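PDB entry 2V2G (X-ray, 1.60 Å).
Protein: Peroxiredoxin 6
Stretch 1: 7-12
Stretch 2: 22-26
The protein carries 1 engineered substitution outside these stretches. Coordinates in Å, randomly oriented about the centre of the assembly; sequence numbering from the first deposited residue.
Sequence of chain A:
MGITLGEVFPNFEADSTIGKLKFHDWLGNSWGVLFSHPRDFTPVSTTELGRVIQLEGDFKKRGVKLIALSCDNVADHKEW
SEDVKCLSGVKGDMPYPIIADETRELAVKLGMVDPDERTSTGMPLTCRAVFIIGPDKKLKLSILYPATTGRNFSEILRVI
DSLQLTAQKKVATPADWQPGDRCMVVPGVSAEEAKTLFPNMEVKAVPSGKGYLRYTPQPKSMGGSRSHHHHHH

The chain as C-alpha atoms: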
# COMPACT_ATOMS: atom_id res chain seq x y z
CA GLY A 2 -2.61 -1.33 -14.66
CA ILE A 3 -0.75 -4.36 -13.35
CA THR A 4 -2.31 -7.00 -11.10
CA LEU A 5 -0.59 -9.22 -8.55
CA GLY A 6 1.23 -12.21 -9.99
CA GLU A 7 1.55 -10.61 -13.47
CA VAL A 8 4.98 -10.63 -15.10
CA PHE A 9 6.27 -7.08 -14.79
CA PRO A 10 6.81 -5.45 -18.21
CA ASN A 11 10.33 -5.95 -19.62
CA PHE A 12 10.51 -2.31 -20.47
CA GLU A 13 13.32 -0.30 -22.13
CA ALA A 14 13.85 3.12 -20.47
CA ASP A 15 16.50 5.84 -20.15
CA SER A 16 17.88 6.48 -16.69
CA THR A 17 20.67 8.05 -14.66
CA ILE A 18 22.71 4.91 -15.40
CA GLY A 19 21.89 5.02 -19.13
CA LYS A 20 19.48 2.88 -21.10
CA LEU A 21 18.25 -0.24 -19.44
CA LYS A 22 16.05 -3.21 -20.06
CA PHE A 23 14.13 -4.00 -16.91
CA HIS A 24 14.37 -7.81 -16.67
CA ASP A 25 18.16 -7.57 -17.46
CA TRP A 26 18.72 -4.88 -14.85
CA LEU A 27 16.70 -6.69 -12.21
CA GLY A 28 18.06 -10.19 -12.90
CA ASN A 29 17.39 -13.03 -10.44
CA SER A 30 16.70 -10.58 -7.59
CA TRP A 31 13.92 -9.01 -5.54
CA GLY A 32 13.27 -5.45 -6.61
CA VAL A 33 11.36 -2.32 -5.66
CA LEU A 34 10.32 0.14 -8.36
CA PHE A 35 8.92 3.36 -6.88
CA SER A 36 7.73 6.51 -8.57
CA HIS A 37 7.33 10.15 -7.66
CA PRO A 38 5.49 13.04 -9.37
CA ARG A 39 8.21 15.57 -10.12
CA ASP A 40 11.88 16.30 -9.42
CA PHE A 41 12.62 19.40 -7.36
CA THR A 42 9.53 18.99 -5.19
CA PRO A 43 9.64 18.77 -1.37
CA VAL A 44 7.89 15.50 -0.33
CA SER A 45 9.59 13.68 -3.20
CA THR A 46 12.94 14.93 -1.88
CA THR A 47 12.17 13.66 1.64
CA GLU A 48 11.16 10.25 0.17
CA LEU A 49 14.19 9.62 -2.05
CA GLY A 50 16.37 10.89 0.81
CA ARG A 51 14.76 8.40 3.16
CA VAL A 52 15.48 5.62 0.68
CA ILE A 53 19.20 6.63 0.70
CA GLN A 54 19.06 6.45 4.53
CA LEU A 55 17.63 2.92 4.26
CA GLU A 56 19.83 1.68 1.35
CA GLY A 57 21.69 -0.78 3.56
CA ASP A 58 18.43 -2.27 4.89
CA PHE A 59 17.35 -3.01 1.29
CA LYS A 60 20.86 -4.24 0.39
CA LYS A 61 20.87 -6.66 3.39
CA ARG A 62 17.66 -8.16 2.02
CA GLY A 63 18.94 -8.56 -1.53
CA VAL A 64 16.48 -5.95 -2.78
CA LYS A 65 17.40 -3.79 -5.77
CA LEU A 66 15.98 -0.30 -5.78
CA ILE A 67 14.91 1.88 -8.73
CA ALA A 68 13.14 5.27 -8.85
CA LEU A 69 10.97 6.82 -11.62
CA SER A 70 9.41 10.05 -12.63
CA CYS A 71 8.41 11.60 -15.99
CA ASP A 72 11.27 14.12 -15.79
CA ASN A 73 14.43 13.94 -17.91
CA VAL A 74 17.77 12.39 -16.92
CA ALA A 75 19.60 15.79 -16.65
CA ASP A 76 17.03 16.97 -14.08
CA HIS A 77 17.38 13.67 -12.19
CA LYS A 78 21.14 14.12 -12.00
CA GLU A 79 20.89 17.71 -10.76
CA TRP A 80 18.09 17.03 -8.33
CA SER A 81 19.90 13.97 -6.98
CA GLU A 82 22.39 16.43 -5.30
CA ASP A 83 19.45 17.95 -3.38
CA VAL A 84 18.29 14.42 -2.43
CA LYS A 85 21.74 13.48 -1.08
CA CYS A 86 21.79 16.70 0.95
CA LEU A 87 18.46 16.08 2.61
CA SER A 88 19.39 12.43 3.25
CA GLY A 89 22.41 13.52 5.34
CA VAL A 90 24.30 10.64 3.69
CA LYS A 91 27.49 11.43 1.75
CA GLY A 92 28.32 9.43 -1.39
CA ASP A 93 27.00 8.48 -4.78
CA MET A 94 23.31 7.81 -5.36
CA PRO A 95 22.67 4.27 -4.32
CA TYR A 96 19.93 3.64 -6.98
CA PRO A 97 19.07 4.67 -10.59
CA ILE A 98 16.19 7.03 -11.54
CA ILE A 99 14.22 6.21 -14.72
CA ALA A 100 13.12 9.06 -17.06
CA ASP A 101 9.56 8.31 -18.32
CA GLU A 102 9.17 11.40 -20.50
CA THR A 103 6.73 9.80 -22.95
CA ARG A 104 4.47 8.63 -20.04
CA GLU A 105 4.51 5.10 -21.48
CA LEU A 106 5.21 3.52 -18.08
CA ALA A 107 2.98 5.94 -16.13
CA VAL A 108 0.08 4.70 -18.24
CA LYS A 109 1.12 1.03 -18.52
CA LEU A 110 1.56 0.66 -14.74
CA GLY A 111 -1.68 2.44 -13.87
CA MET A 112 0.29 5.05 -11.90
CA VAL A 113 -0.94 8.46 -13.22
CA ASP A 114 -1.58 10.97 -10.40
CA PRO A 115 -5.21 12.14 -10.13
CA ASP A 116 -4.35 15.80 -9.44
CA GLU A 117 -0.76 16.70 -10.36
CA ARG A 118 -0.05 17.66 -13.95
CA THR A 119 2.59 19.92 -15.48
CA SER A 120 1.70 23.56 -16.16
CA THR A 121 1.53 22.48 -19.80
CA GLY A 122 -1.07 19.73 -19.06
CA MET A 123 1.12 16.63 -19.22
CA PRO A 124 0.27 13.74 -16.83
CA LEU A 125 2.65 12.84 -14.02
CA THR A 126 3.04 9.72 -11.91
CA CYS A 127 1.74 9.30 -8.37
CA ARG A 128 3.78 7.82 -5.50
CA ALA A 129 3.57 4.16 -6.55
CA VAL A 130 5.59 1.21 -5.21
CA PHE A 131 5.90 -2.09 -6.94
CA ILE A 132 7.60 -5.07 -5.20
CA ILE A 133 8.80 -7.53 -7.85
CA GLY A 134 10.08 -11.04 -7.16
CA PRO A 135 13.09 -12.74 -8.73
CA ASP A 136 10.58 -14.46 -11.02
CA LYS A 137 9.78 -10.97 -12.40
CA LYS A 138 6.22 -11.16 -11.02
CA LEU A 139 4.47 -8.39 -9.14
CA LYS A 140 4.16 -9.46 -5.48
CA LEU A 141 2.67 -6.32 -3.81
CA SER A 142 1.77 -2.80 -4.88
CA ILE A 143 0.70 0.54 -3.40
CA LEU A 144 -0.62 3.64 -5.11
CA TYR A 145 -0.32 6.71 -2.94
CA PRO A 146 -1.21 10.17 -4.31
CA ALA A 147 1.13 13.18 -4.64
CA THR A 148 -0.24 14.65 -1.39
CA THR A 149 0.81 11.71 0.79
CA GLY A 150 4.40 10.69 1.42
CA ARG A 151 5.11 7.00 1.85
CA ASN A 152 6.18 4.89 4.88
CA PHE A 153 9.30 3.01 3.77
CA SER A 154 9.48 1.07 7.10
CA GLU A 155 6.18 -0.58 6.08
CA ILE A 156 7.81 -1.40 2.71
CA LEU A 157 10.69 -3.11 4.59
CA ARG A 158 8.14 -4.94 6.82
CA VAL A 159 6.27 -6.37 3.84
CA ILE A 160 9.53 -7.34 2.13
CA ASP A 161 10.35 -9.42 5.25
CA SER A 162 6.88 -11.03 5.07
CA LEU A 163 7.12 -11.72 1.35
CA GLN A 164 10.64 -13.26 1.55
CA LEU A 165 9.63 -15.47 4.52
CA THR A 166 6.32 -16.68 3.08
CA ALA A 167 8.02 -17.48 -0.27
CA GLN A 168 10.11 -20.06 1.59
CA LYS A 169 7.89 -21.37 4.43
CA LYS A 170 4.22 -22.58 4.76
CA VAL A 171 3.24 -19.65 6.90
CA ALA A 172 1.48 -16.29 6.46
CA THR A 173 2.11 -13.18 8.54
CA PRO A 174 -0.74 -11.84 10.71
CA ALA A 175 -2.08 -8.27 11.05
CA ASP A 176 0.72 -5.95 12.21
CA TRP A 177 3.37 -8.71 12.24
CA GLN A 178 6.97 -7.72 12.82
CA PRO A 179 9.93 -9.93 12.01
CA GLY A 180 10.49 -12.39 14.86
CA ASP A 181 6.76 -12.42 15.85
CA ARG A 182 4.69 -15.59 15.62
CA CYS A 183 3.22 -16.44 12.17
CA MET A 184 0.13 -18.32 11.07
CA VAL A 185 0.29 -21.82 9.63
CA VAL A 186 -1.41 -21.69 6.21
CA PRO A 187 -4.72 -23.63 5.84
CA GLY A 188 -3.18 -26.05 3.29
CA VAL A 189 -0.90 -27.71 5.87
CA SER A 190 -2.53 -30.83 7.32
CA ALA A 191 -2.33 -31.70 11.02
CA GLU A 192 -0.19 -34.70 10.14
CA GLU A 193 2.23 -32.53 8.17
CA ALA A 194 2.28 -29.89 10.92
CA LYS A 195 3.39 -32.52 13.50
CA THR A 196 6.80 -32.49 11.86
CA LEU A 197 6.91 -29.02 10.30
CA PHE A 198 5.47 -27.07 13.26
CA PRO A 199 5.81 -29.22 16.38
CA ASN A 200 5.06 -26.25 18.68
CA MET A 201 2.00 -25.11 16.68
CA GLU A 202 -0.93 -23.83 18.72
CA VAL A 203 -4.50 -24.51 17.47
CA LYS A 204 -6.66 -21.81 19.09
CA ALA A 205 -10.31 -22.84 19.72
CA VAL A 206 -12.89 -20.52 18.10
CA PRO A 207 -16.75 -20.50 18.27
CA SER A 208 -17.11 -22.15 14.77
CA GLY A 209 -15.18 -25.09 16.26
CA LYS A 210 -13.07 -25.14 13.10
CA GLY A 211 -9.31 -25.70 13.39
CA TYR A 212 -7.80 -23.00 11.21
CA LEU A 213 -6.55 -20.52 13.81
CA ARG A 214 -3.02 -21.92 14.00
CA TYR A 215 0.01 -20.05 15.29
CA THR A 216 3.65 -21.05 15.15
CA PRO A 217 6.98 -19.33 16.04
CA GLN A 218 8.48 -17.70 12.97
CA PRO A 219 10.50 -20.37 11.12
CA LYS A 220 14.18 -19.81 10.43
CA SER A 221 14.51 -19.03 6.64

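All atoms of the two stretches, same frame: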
# COMPACT_ATOMS: atom_id res chain seq x y z
N GLU A 7 1.21 -10.83 -12.04
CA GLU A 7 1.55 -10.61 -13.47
C GLU A 7 3.05 -10.47 -13.61
O GLU A 7 3.70 -9.89 -12.72
CB GLU A 7 0.92 -9.32 -13.99
CG GLU A 7 -0.52 -9.35 -14.32
CD GLU A 7 -0.93 -8.01 -15.06
OE1 GLU A 7 -0.19 -7.59 -16.02
OE2 GLU A 7 -2.00 -7.50 -14.73
N VAL A 8 3.59 -10.94 -14.74
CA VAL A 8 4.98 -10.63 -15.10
C VAL A 8 5.13 -9.13 -15.37
O VAL A 8 4.37 -8.53 -16.18
CB VAL A 8 5.48 -11.49 -16.28
CG1 VAL A 8 6.91 -11.07 -16.67
CG2 VAL A 8 5.45 -12.96 -15.82
N PHE A 9 6.04 -8.49 -14.64
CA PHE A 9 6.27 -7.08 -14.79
C PHE A 9 6.76 -6.80 -16.21
O PHE A 9 7.53 -7.57 -16.77
CB PHE A 9 7.26 -6.56 -13.74
CG PHE A 9 6.93 -5.15 -13.29
CD1 PHE A 9 5.93 -4.92 -12.37
CD2 PHE A 9 7.64 -4.07 -13.81
CE1 PHE A 9 5.59 -3.63 -12.00
CE2 PHE A 9 7.32 -2.77 -13.42
CZ PHE A 9 6.32 -2.56 -12.53
N PRO A 10 6.28 -5.74 -16.85
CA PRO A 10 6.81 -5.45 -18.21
C PRO A 10 8.34 -5.35 -18.28
O PRO A 10 9.01 -4.72 -17.42
CB PRO A 10 6.11 -4.12 -18.60
CG PRO A 10 5.46 -3.66 -17.39
CD PRO A 10 5.27 -4.76 -16.41
N ASN A 11 8.88 -5.97 -19.34
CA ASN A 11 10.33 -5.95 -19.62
C ASN A 11 10.63 -4.72 -20.47
O ASN A 11 11.00 -4.75 -21.67
CB ASN A 11 10.76 -7.23 -20.30
CG ASN A 11 12.25 -7.37 -20.33
OD1 ASN A 11 12.99 -6.61 -19.67
ND2 ASN A 11 12.70 -8.36 -21.07
N PHE A 12 10.46 -3.59 -19.79
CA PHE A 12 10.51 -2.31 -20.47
C PHE A 12 11.94 -1.85 -20.74
O PHE A 12 12.87 -2.26 -20.02
CB PHE A 12 9.70 -1.24 -19.71
CG PHE A 12 10.20 -0.91 -18.34
CD1 PHE A 12 11.26 -0.04 -18.17
CD2 PHE A 12 9.63 -1.48 -17.21
CE1 PHE A 12 11.72 0.29 -16.90
CE2 PHE A 12 10.11 -1.17 -15.93
CZ PHE A 12 11.16 -0.28 -15.77
N LYS A 22 17.12 -2.31 -19.76
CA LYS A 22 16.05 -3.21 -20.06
C LYS A 22 15.70 -3.90 -18.72
O LYS A 22 16.54 -4.45 -18.00
CB LYS A 22 16.46 -4.21 -21.12
CG LYS A 22 15.40 -5.23 -21.52
CD LYS A 22 14.45 -4.70 -22.59
CE LYS A 22 13.70 -5.83 -23.33
NZ LYS A 22 12.40 -5.35 -23.91
N PHE A 23 14.45 -3.75 -18.29
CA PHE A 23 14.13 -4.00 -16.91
C PHE A 23 14.46 -5.41 -16.37
O PHE A 23 15.03 -5.56 -15.29
CB PHE A 23 12.65 -3.60 -16.59
CG PHE A 23 12.30 -3.67 -15.15
CD1 PHE A 23 12.94 -2.85 -14.20
CD2 PHE A 23 11.41 -4.61 -14.69
CE1 PHE A 23 12.66 -2.95 -12.83
CE2 PHE A 23 11.08 -4.69 -13.31
CZ PHE A 23 11.76 -3.87 -12.38
N HIS A 24 14.08 -6.45 -17.12
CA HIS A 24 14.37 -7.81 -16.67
C HIS A 24 15.87 -8.07 -16.58
O HIS A 24 16.27 -8.92 -15.76
CB HIS A 24 13.73 -8.87 -17.53
CG HIS A 24 12.24 -8.95 -17.41
ND1 HIS A 24 11.53 -10.05 -17.85
CD2 HIS A 24 11.35 -8.10 -16.85
CE1 HIS A 24 10.24 -9.83 -17.60
NE2 HIS A 24 10.11 -8.67 -16.97
N ASP A 25 16.67 -7.43 -17.44
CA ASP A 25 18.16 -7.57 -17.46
C ASP A 25 18.75 -6.89 -16.23
O ASP A 25 19.66 -7.40 -15.58
CB ASP A 25 18.75 -6.94 -18.71
CG ASP A 25 18.42 -7.70 -20.00
OD1 ASP A 25 17.97 -8.86 -19.91
OD2 ASP A 25 18.69 -7.18 -21.10
N TRP A 26 18.25 -5.70 -15.95
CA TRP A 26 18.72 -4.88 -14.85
C TRP A 26 18.36 -5.56 -13.53
O TRP A 26 19.22 -5.69 -12.64
CB TRP A 26 18.08 -3.48 -14.90
CG TRP A 26 18.46 -2.66 -13.71
CD1 TRP A 26 19.61 -1.94 -13.53
CD2 TRP A 26 17.74 -2.56 -12.50
NE1 TRP A 26 19.61 -1.36 -12.30
CE2 TRP A 26 18.49 -1.74 -11.63
CE3 TRP A 26 16.53 -3.08 -12.06
CZ2 TRP A 26 18.05 -1.42 -10.35
CZ3 TRP A 26 16.09 -2.75 -10.75
CH2 TRP A 26 16.89 -1.94 -9.93
O HOH W 1 15.52 -9.48 -20.92

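Stretch 1 has no regular helix or strand. Stretch 2 is the start of a helix, with Lys 22 at the N-cap position and residues 23 to 26 in the first turn. The closest CA atoms across the stretches are those of Asn 11 and Phe 23, 5.1 Å apart. The contact buries 442 Å², both sides summed.

Glu 7 does not reach stretch 2. Val 8 touches it lightly. Its CG1 lies 3.7 Å from CE1 of His 24, at the edge of the imidazole and near its plane.

Phe 9 bonds through its backbone and packs through its ring. His 24 NE2 donates a hydrogen bond to Phe 9 O at 2.8 Å, with an N-H...O angle of 157°. The Phe 9 CA-to-CB bond points toward stretch 2, and CD2 of Phe 9 lies 3.5 Å from CE2 of Phe 23. The two planes meet obliquely, at 53°.

The Pro 10 CA-to-CB bond points away, and its contacts are made by the backbone. Pro 10 O lies 3.6 Å from CD2 of Phe 23. The same oxygen accepts a weak hydrogen bond from Phe 12 N, with Pro 10 O and Phe 12 N 3.0 Å apart.

Asn 11 has the largest area covered by the other stretch. Its OD1 accepts a hydrogen bond from His 24 N at 2.8 Å. The first amides of the helix, those of Phe 23 and His 24, have no acceptor in a preceding turn; Asn 11 OD1 serves the second. Asn 11 CB sits over the His 24 ring face, 3.5 Å from the ring centroid, in a CH-pi contact. His 24 thus uses its backbone amide, ring face and ring edge against stretch 1. Asn 11 O takes a hydrogen bond from Lys 22 NZ at 2.7 Å. The Lys 22 CA-to-CB bond points sideways, but the end of the chain comes nearer to stretch 1. A water accepts from Asn 11 ND2 at 3.0 Å and donates to Asp 25 OD1 at 2.7 Å, bridging two side chains that do not bond directly.

Phe 12 O accepts a hydrogen bond from Phe 23 N at 2.8 Å, satisfying the first amide of the helix. Lys 22 CA adds a CA-H...O contact to Phe 12 O at 3.3 Å. The Phe 12 CA-to-CB bond points away, yet the ring end comes nearer. Its plane is within 11° of that of Phe 23, but the rings are slid apart and barely overlap. They still touch: Phe 12 CE2 is 3.4 Å from Phe 23 CG. Phe 23 CB also lies over the Phe 12 face, 3.6 Å from the ring centroid.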